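Local structure of WbbZ protein (Klebsiella pneumoniae subsp. pneumoniae NTUH-K2044, 6X1L) at residues F24-N29 against D44-N49; I38-Y43 against N208-M213; D198-D201 against L205-N208. The protein probably acts as a polysaccharide pyruvyl transferase of the GT-B type, adding pyruvyl groups to a glycan, although its function has not been established. All coordinates share one frame; numbering follows the deposited sequence.

Contact 1: F24-N29 against D44-N49; sequences FVYKAN and DFFERN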
# COMPACT_ATOMS: atom_id res chain seq x y z
N PHE A 24 -5.70 -12.98 25.39
CA PHE A 24 -5.80 -11.69 24.74
C PHE A 24 -6.78 -11.75 23.58
O PHE A 24 -6.67 -12.63 22.72
CB PHE A 24 -4.43 -11.23 24.23
CG PHE A 24 -3.45 -10.87 25.32
CD1 PHE A 24 -3.84 -10.87 26.66
CD2 PHE A 24 -2.15 -10.50 25.00
CE1 PHE A 24 -2.94 -10.54 27.64
CE2 PHE A 24 -1.25 -10.16 25.99
CZ PHE A 24 -1.64 -10.18 27.31
N VAL A 25 -7.73 -10.82 23.56
CA VAL A 25 -8.60 -10.59 22.42
C VAL A 25 -8.21 -9.23 21.86
O VAL A 25 -8.38 -8.20 22.52
CB VAL A 25 -10.08 -10.61 22.81
CG1 VAL A 25 -10.96 -10.40 21.58
CG2 VAL A 25 -10.43 -11.92 23.50
N TYR A 26 -7.66 -9.21 20.64
CA TYR A 26 -7.00 -8.03 20.11
C TYR A 26 -7.84 -7.39 19.02
O TYR A 26 -8.30 -8.06 18.09
CB TYR A 26 -5.61 -8.38 19.56
CG TYR A 26 -4.92 -7.23 18.85
CD1 TYR A 26 -4.47 -6.13 19.55
CD2 TYR A 26 -4.72 -7.26 17.47
CE1 TYR A 26 -3.84 -5.08 18.91
CE2 TYR A 26 -4.09 -6.22 16.82
CZ TYR A 26 -3.65 -5.13 17.54
OH TYR A 26 -3.02 -4.09 16.91
N LYS A 27 -8.04 -6.07 19.13
CA LYS A 27 -8.68 -5.26 18.10
C LYS A 27 -7.69 -4.20 17.66
O LYS A 27 -7.35 -3.30 18.44
CB LYS A 27 -9.97 -4.62 18.61
CG LYS A 27 -10.68 -3.79 17.54
CD LYS A 27 -11.11 -4.68 16.38
CE LYS A 27 -11.58 -3.87 15.17
NZ LYS A 27 -10.45 -3.18 14.48
N ALA A 28 -7.23 -4.30 16.42
CA ALA A 28 -6.34 -3.29 15.86
C ALA A 28 -7.09 -1.98 15.68
O ALA A 28 -8.27 -1.96 15.30
CB ALA A 28 -5.77 -3.75 14.52
N ASN A 29 -6.41 -0.88 15.96
CA ASN A 29 -6.99 0.44 15.74
C ASN A 29 -7.20 0.67 14.25
O ASN A 29 -6.26 0.49 13.46
CB ASN A 29 -6.07 1.51 16.31
CG ASN A 29 -6.69 2.90 16.28
OD1 ASN A 29 -7.85 3.08 16.66
ND2 ASN A 29 -5.92 3.88 15.83
N ASP A 44 4.79 -7.46 15.63
CA ASP A 44 6.18 -7.75 15.95
C ASP A 44 6.36 -7.92 17.46
O ASP A 44 7.11 -8.79 17.91
CB ASP A 44 7.09 -6.63 15.43
CG ASP A 44 7.07 -6.52 13.91
OD1 ASP A 44 6.45 -7.39 13.26
OD2 ASP A 44 7.66 -5.57 13.37
N PHE A 45 5.68 -7.08 18.24
CA PHE A 45 5.80 -7.15 19.70
C PHE A 45 5.22 -8.46 20.24
O PHE A 45 5.82 -9.08 21.13
CB PHE A 45 5.10 -5.95 20.32
CG PHE A 45 4.97 -6.02 21.81
CD1 PHE A 45 6.02 -5.64 22.63
CD2 PHE A 45 3.80 -6.47 22.40
CE1 PHE A 45 5.90 -5.70 24.01
CE2 PHE A 45 3.68 -6.55 23.77
CZ PHE A 45 4.73 -6.16 24.58
N PHE A 46 4.06 -8.88 19.73
CA PHE A 46 3.48 -10.15 20.17
C PHE A 46 4.38 -11.33 19.85
O PHE A 46 4.60 -12.20 20.69
CB PHE A 46 2.11 -10.35 19.52
CG PHE A 46 1.04 -9.42 20.04
CD1 PHE A 46 1.15 -8.85 21.30
CD2 PHE A 46 -0.07 -9.13 19.27
CE1 PHE A 46 0.17 -8.00 21.77
CE2 PHE A 46 -1.06 -8.29 19.74
CZ PHE A 46 -0.93 -7.72 21.00
N GLU A 47 4.91 -11.37 18.62
CA GLU A 47 5.74 -12.50 18.22
C GLU A 47 7.04 -12.56 19.01
O GLU A 47 7.50 -13.65 19.37
CB GLU A 47 6.02 -12.43 16.71
CG GLU A 47 4.78 -12.56 15.84
CD GLU A 47 5.10 -12.53 14.36
OE1 GLU A 47 4.17 -12.34 13.54
OE2 GLU A 47 6.29 -12.70 14.00
N ARG A 48 7.63 -11.40 19.29
CA ARG A 48 8.92 -11.40 19.98
C ARG A 48 8.78 -11.79 21.45
O ARG A 48 9.75 -12.29 22.04
CB ARG A 48 9.58 -10.02 19.85
CG ARG A 48 11.06 -10.02 20.18
CD ARG A 48 11.34 -9.20 21.42
NE ARG A 48 11.02 -7.79 21.21
CZ ARG A 48 11.14 -6.86 22.15
NH1 ARG A 48 11.57 -7.18 23.36
NH2 ARG A 48 10.83 -5.60 21.87
N ASN A 49 7.61 -11.58 22.04
CA ASN A 49 7.37 -11.93 23.43
C ASN A 49 6.53 -13.19 23.59
O ASN A 49 6.02 -13.45 24.68
CB ASN A 49 6.70 -10.77 24.16
CG ASN A 49 7.62 -9.58 24.34
OD1 ASN A 49 7.37 -8.49 23.82
ND2 ASN A 49 8.70 -9.77 25.09

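Contact 2: I38-Y43 against N208-M213; sequences IASATY and NSTRCM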
# COMPACT_ATOMS: atom_id res chain seq x y z
N ILE A 38 1.38 1.08 13.44
CA ILE A 38 1.19 0.69 14.84
C ILE A 38 0.85 -0.79 14.92
O ILE A 38 1.37 -1.52 15.78
CB ILE A 38 0.09 1.55 15.50
CG1 ILE A 38 0.47 3.03 15.43
CG2 ILE A 38 -0.11 1.13 16.97
CD1 ILE A 38 -0.53 3.94 16.10
N ALA A 39 -0.00 -1.27 14.01
CA ALA A 39 -0.39 -2.68 14.04
C ALA A 39 0.78 -3.58 13.69
O ALA A 39 1.01 -4.59 14.37
CB ALA A 39 -1.57 -2.91 13.10
N SER A 40 1.53 -3.24 12.64
CA SER A 40 2.72 -4.01 12.28
C SER A 40 3.64 -4.17 13.49
O SER A 40 4.06 -5.28 13.83
CB SER A 40 3.47 -3.32 11.14
OG SER A 40 2.62 -3.08 10.04
N ALA A 41 3.96 -3.05 14.15
CA ALA A 41 4.82 -3.09 15.33
C ALA A 41 4.19 -3.88 16.47
O ALA A 41 4.91 -4.53 17.24
CB ALA A 41 5.15 -1.67 15.78
N THR A 42 2.87 -3.82 16.61
CA THR A 42 2.21 -4.62 17.64
C THR A 42 2.32 -6.11 17.33
O THR A 42 2.53 -6.92 18.24
CB THR A 42 0.75 -4.20 17.78
OG1 THR A 42 0.69 -2.79 18.04
CG2 THR A 42 0.09 -4.94 18.93
N TYR A 43 2.20 -6.49 16.06
CA TYR A 43 2.38 -7.89 15.70
C TYR A 43 3.82 -8.33 15.94
O TYR A 43 4.07 -9.45 16.40
CB TYR A 43 1.95 -8.13 14.25
CG TYR A 43 0.48 -7.88 14.04
CD1 TYR A 43 -0.47 -8.45 14.88
CD2 TYR A 43 0.03 -7.05 13.02
CE1 TYR A 43 -1.82 -8.22 14.71
CE2 TYR A 43 -1.33 -6.81 12.84
CZ TYR A 43 -2.24 -7.40 13.69
OH TYR A 43 -3.59 -7.16 13.51
N ASN A 208 2.79 -5.15 4.93
CA ASN A 208 3.13 -4.78 3.56
C ASN A 208 2.79 -3.32 3.27
O ASN A 208 3.54 -2.64 2.55
CB ASN A 208 2.44 -5.72 2.58
CG ASN A 208 3.10 -7.08 2.55
OD1 ASN A 208 4.32 -7.19 2.61
ND2 ASN A 208 2.29 -8.13 2.45
N SER A 209 1.70 -2.80 3.84
CA SER A 209 1.46 -1.36 3.77
C SER A 209 2.60 -0.58 4.42
O SER A 209 3.00 0.48 3.92
CB SER A 209 0.13 -1.00 4.43
OG SER A 209 -0.00 0.40 4.54
N THR A 210 3.13 -1.09 5.53
CA THR A 210 4.24 -0.41 6.19
C THR A 210 5.51 -0.50 5.36
O THR A 210 6.30 0.45 5.32
CB THR A 210 4.44 -1.01 7.59
OG1 THR A 210 3.23 -0.88 8.34
CG2 THR A 210 5.54 -0.28 8.32
N ARG A 211 5.72 -1.62 4.67
CA ARG A 211 6.83 -1.72 3.73
C ARG A 211 6.72 -0.65 2.65
O ARG A 211 7.72 0.00 2.31
CB ARG A 211 6.88 -3.11 3.11
CG ARG A 211 7.39 -4.17 4.06
CD ARG A 211 7.60 -5.53 3.39
NE ARG A 211 8.12 -6.50 4.35
CZ ARG A 211 7.38 -7.38 5.01
NH1 ARG A 211 6.07 -7.45 4.80
NH2 ARG A 211 7.95 -8.21 5.88
N CYS A 212 5.52 -0.44 2.11
CA CYS A 212 5.31 0.60 1.10
C CYS A 212 5.78 1.96 1.59
O CYS A 212 6.56 2.64 0.92
CB CYS A 212 3.84 0.66 0.70
SG CYS A 212 3.29 -0.72 -0.33
N MSE A 213 5.31 2.38 2.76
CA MSE A 213 5.68 3.68 3.30
C MSE A 213 7.19 3.77 3.49
O MSE A 213 7.81 4.78 3.16
CB MSE A 213 4.97 3.95 4.62
CG MSE A 213 3.44 3.98 4.53
SE MSE A 213 2.70 4.31 6.34
CE MSE A 213 3.04 6.22 6.44

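Contact 3: D198-D201 against L205-N208; sequences DYWD and LARN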
# COMPACT_ATOMS: atom_id res chain seq x y z
N ASP A 198 -10.60 0.12 8.25
CA ASP A 198 -10.50 -0.95 9.25
C ASP A 198 -9.84 -2.19 8.65
O ASP A 198 -10.44 -3.26 8.53
CB ASP A 198 -11.87 -1.27 9.83
CG ASP A 198 -11.80 -2.08 11.11
OD1 ASP A 198 -10.71 -2.15 11.72
OD2 ASP A 198 -12.84 -2.66 11.51
N TYR A 199 -8.58 -2.02 8.26
CA TYR A 199 -7.84 -3.08 7.58
C TYR A 199 -6.85 -3.80 8.47
O TYR A 199 -6.42 -4.91 8.13
CB TYR A 199 -7.07 -2.50 6.38
CG TYR A 199 -7.94 -1.85 5.34
CD1 TYR A 199 -8.76 -2.61 4.52
CD2 TYR A 199 -7.93 -0.47 5.16
CE1 TYR A 199 -9.56 -2.01 3.56
CE2 TYR A 199 -8.73 0.14 4.20
CZ TYR A 199 -9.54 -0.64 3.40
OH TYR A 199 -10.34 -0.05 2.45
N TRP A 200 -6.47 -3.22 9.60
CA TRP A 200 -5.20 -3.56 10.23
C TRP A 200 -5.27 -4.79 11.12
O TRP A 200 -4.25 -5.14 11.73
CB TRP A 200 -4.68 -2.34 10.97
CG TRP A 200 -4.72 -1.14 10.07
CD1 TRP A 200 -5.39 0.03 10.28
CD2 TRP A 200 -4.09 -1.01 8.79
NE1 TRP A 200 -5.19 0.89 9.22
CE2 TRP A 200 -4.40 0.27 8.29
CE3 TRP A 200 -3.29 -1.86 8.01
CZ2 TRP A 200 -3.94 0.72 7.05
CZ3 TRP A 200 -2.83 -1.41 6.78
CH2 TRP A 200 -3.16 -0.13 6.32
N ASP A 201 -6.40 -5.49 11.18
CA ASP A 201 -6.44 -6.80 11.81
C ASP A 201 -5.81 -7.89 10.95
O ASP A 201 -5.67 -9.03 11.41
CB ASP A 201 -7.89 -7.17 12.14
CG ASP A 201 -8.50 -6.23 13.17
OD1 ASP A 201 -7.95 -6.13 14.29
OD2 ASP A 201 -9.52 -5.58 12.86
N LEU A 205 -1.38 -7.48 5.53
CA LEU A 205 -1.72 -6.18 4.96
C LEU A 205 -1.08 -5.05 5.75
O LEU A 205 -0.60 -4.07 5.16
CB LEU A 205 -3.24 -6.03 4.91
CG LEU A 205 -3.83 -4.74 4.34
CD1 LEU A 205 -3.14 -4.35 3.04
CD2 LEU A 205 -5.32 -4.92 4.11
N ALA A 206 -1.05 -5.15 7.09
CA ALA A 206 -0.41 -4.11 7.88
C ALA A 206 1.08 -4.04 7.59
O ALA A 206 1.64 -2.95 7.41
CB ALA A 206 -0.65 -4.34 9.39
N ARG A 207 1.76 -5.19 7.55
CA ARG A 207 3.20 -5.17 7.35
C ARG A 207 3.57 -4.73 5.93
O ARG A 207 4.55 -4.00 5.73
CB ARG A 207 3.80 -6.54 7.67
CG ARG A 207 3.88 -6.81 9.18
CD ARG A 207 4.96 -7.84 9.48
NE ARG A 207 5.07 -8.14 10.91
CZ ARG A 207 4.47 -9.17 11.50
NH1 ARG A 207 3.71 -9.99 10.79
NH2 ARG A 207 4.63 -9.39 12.80
N ASN A 208 2.79 -5.15 4.93
CA ASN A 208 3.13 -4.78 3.56
C ASN A 208 2.79 -3.32 3.27
O ASN A 208 3.54 -2.64 2.55
CB ASN A 208 2.44 -5.72 2.58
CG ASN A 208 3.10 -7.08 2.55
OD1 ASN A 208 4.32 -7.19 2.61
ND2 ASN A 208 2.29 -8.13 2.45

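Contact 1: F24-N29 against D44-N49
Two first torsions bring the rings of Y26 and F46 together. In Y26 the CG stands anti to the backbone N (chi1 174°), carrying the phenol off the strand toward the helix; in F46 it is anti to the carbonyl carbon instead (chi1 -71°), so that the phenyl ring reaches back to the strand. The result is a T-shaped stack in which F46 presents its edge to the face of Y26. Ring centroids lie 5.5 Å apart and the planes are almost perpendicular, at 89°. The touching part of F46 is one corner of the ring: CE2 sits 4.0 Å from CD1 of Y26, displaced from the ring centre toward the rim, and F46 CZ follows at 4.1 Å from the same Y26 CD1.

Over the opposite face of the tyrosine, near the rim, stands the N of A28, 3.7 Å above the plane of the Y26 ring. At the end of the strand, K27 NZ donates to A28 O at 2.6 Å, and salt bridges to D198 and D201 tie the same ammonium group to another part of the chain. Both rings of the stack are buried, and Y26 also touches I70 of strand 67-71. A helix packed on its sheet through side chains in this way is characteristic of the beta-alpha-beta unit, here formed by strand 23-27, helix 33-48 and strand 53-55 in a parallel, Rossmann-like sheet.

Contact 2: I38-Y43 against N208-M213
S40 and T210 are the only residues that touch across the segments. Their polar ends, S40 OG and T210 OG1, approach to 2.8 Å where the helices are close, the CA atoms of the two residues being 7.2 Å apart. Each hydroxyl also has a backbone partner one turn back in its own helix: S40 OG bonds to the O of G36, and T210 OG1 to the O of A206. That second carbonyl oxygen, A206 O, lies near both hydroxyls, being 2.8 Å from S40 OG as well. Both hydroxyl oxygens stand anti to their carbonyl carbons (chi1 -53° for S40 and -57° for T210), a setting that permits this folding back while the hydroxyls still face each other.

Within the segments, hydroxyl and amide share an acceptor: the O of I38 takes T42 N and, from the other face of its plane, T42 OG1 at 2.7 Å. On the second helix, R211 NH1 reaches N208 OD1 at 2.8 Å; NH1 sits above the carbonyl plane of N208, and N208 OD1 lies out of the guanidinium plane of R211.

Apolar packing lies alongside: T210 on V37, and the selenomethionine M213 on V37 of helix 33-48 and on V230 and L233 of helix 228-236. Helix 203-218 thereby sits between helix 33-48, which belongs with the six-stranded sheet, and the second subunit, another copy of this protein, whose C212 packs on S209.

Contact 3: D198-D201 against L205-N208
W200 lies against the backbone of A206 in the tight part of this contact, where the CA atoms of the two residues are only 5.4 Å apart. The benzo side of the indole does the touching: CE3 is 3.7 Å from the CA of A206 and 3.9 Å from its CB. The neighbouring corner, W200 CZ3, lies 3.8 Å from the carbonyl O of L205, which stands at the ring edge and in its plane. The indole is thus set down on the first turn of the helix. With CG anti to the carbonyl carbon (chi1 -50°), the ring swings toward the helix although the CB does not point straight at it. One indole face is covered by Y199 CB, 4.0 Å above the ring and over its centre, and NE1 is bonded to the O of G31, which helps to hold the ring's orientation.

The Y199 side is looser. L205 CD2 meets Y199 CB at 3.8 Å, but the phenol then leads away from the helix. It is partly exposed, makes an edge-to-face pair with W195, and packs on F216 of the second subunit. L205 likewise touches C212 of that subunit, so this side belongs to the dimer interface as well as to the loop. Toward solvent, D198 is exposed and D201 partly so.

Such a loop, folded back on the helix it leads into, forms the last part of the connection leading from strand 167-172 into helix 203-218, which is followed by strand 220-225. These three elements form a beta-alpha-beta unit of the second parallel sheet, in keeping with the two-domain GT-B architecture expected of this family.

In the fold
All three contacts are largely buried, but they lie at different levels of the fold. Contact 1 is aromatic and internal to the six-stranded domain, with no part of the second subunit touching it. Contact 2 joins the same helix, 33-48, to helix 203-218 through hydroxyls. Contact 3 uses helix 203-218 again, now through L205 and A206 against the side chains of Y199 and W200, and like contact 2 it borders the second subunit. Charge and polar bonds stitch the set together: D44 OD1 meets R207 NH2 at 2.7 Å, while Y43 OH probably bonds to W200 O. A28 N probably bonds to D201 OD1, linking the loop to the residue just past the strand of contact 1.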